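PDB 3UGS: undecaprenyl pyrophosphate synthase from Campylobacter jejuni, which catalyses the condensation of isopentenyl diphosphate with allylic diphosphates such as farnesyl diphosphate, building long cis-polyprenyl diphosphates with the help of magnesium. Local coordinates for the interface of chains A and B. Sequence-based numbering; all coordinates share one arbitrary frame. Chains: chain A/B, Undecaprenyl pyrophosphate synthase.

The interface of chains A and B. Residues chain A 17, 180, 182; chain B 191, 193, 220-222.
A:Arg180 reaches across the homodimer interface and meets B:Glu193 and B:Glu220 with one guanidinium nitrogen. Its NH1 forms a salt bridge to the carboxylate oxygen OE2 of B:Glu193 at 2.7 Å. The same NH1 donates to the backbone O of B:Glu220 at 2.9 Å, in a nearly straight bond (169° at H). Both acceptors lie in the guanidinium plane at its edge, so the two bonds help to set the rotation of the group. B:Glu193 receives NH1 on the syn lone pair of OE2, yet its carboxylate stands almost perpendicular to the guanidinium, the planes 84° apart; the contact is single-toothed, not a paired fork. The arginine chain runs extended from CG to NE, alongside B:Glu193, whose own chain is bent at chi2 (-62°) and points the same way.

The side chain of B:Glu220 extends away towards A:Asn17, but ND2 and OE1 remain 4.1 Å apart, and A:Asn17 is poorly ordered. B:Thr222 adds a looser flank, crossing the arginine at about a right angle with OG1 3.9 Å from NH2. Beside this polar centre, A:Ser182 sits over the face of the B:Tyr191 ring near its CE1 rim, its CA 3.6 Å from B:Tyr191 CE1. Behind the contact, B:Arg221 NH2 donates to B:Tyr191 O at 3.0 Å, tying together two segments of chain B.

A:Arg180 and A:Ser182 belong to the substrate-binding segment, and B:Glu193 is a predicted magnesium ligand. The patch thus helps hold the dimer together and probably lets one subunit position substrate- and metal-binding groups at the active site of the other.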
loop_
_atom_site.group_PDB
_atom_site.type_symbol
_atom_site.label_atom_id
_atom_site.label_comp_id
_atom_site.label_asym_id
_atom_site.label_seq_id
_atom_site.Cartn_x
_atom_site.Cartn_y
_atom_site.Cartn_z
ATOM N N ASN A 17 13.608 -13.049 1.170
ATOM C CA ASN A 17 15.076 -13.211 0.908
ATOM C C ASN A 17 15.823 -14.303 1.681
ATOM O O ASN A 17 15.226 -15.191 2.253
ATOM C CB ASN A 17 15.835 -11.877 0.951
ATOM C CG ASN A 17 15.824 -11.226 2.324
ATOM O OD1 ASN A 17 15.885 -11.897 3.351
ATOM N ND2 ASN A 17 15.763 -9.891 2.337
ATOM N N ARG A 180 7.808 -3.389 4.144
ATOM C CA ARG A 180 7.292 -3.043 2.808
ATOM C C ARG A 180 6.201 -3.991 2.356
ATOM O O ARG A 180 6.049 -5.046 2.939
ATOM C CB ARG A 180 8.412 -3.019 1.791
ATOM C CG ARG A 180 9.155 -4.339 1.720
ATOM C CD ARG A 180 10.268 -4.287 0.703
ATOM N NE ARG A 180 11.039 -5.524 0.675
ATOM C CZ ARG A 180 12.360 -5.604 0.818
ATOM N NH1 ARG A 180 13.092 -4.512 1.024
ATOM N NH2 ARG A 180 12.947 -6.785 0.720
ATOM N N SER A 182 5.627 -4.847 -0.981
ATOM C CA SER A 182 6.115 -5.535 -2.168
ATOM C C SER A 182 5.010 -5.958 -3.127
ATOM O O SER A 182 4.804 -7.128 -3.384
ATOM C CB SER A 182 6.939 -6.743 -1.772
ATOM O OG SER A 182 8.127 -6.292 -1.183
ATOM N N TYR B 191 6.838 -0.823 -3.929
ATOM C CA TYR B 191 8.135 -1.226 -3.302
ATOM C C TYR B 191 8.739 -0.252 -2.311
ATOM O O TYR B 191 9.889 -0.379 -1.933
ATOM C CB TYR B 191 9.175 -1.626 -4.347
ATOM C CG TYR B 191 8.835 -2.993 -4.883
ATOM C CD1 TYR B 191 9.180 -4.130 -4.184
ATOM C CD2 TYR B 191 8.069 -3.130 -6.035
ATOM C CE1 TYR B 191 8.800 -5.377 -4.619
ATOM C CE2 TYR B 191 7.708 -4.380 -6.493
ATOM C CZ TYR B 191 8.051 -5.501 -5.771
ATOM O OH TYR B 191 7.707 -6.753 -6.258
ATOM N N GLU B 193 9.961 1.344 0.932
ATOM C CA GLU B 193 10.308 1.081 2.325
ATOM C C GLU B 193 9.376 1.829 3.254
ATOM O O GLU B 193 9.101 3.003 3.076
ATOM C CB GLU B 193 11.767 1.426 2.624
ATOM C CG GLU B 193 12.739 0.500 1.875
ATOM C CD GLU B 193 12.592 -0.967 2.264
ATOM O OE1 GLU B 193 12.339 -1.247 3.475
ATOM O OE2 GLU B 193 12.765 -1.820 1.348
ATOM N N GLU B 220 18.321 -3.591 2.713
ATOM C CA GLU B 220 18.327 -4.242 1.407
ATOM C C GLU B 220 16.990 -4.070 0.672
ATOM O O GLU B 220 15.937 -4.379 1.203
ATOM C CB GLU B 220 18.685 -5.736 1.531
ATOM C CG GLU B 220 18.794 -6.503 0.215
ATOM C CD GLU B 220 19.133 -7.981 0.418
ATOM O OE1 GLU B 220 19.473 -8.381 1.564
ATOM O OE2 GLU B 220 19.070 -8.757 -0.557
ATOM N N ARG B 221 17.099 -3.570 -0.557
ATOM C CA ARG B 221 15.977 -3.454 -1.522
ATOM C C ARG B 221 16.201 -4.331 -2.742
ATOM O O ARG B 221 17.095 -4.113 -3.533
ATOM C CB ARG B 221 15.736 -2.020 -1.984
ATOM C CG ARG B 221 15.552 -1.033 -0.840
ATOM C CD ARG B 221 15.256 0.329 -1.396
ATOM N NE ARG B 221 13.883 0.418 -1.850
ATOM C CZ ARG B 221 13.380 1.423 -2.556
ATOM N NH1 ARG B 221 14.136 2.452 -2.949
ATOM N NH2 ARG B 221 12.098 1.381 -2.873
ATOM N N THR B 222 15.351 -5.320 -2.872
ATOM C CA THR B 222 15.442 -6.261 -4.010
ATOM C C THR B 222 14.501 -5.957 -5.165
ATOM O O THR B 222 14.613 -6.514 -6.255
ATOM C CB THR B 222 15.209 -7.702 -3.563
ATOM O OG1 THR B 222 13.925 -7.788 -2.961
ATOM C CG2 THR B 222 16.293 -8.155 -2.539
#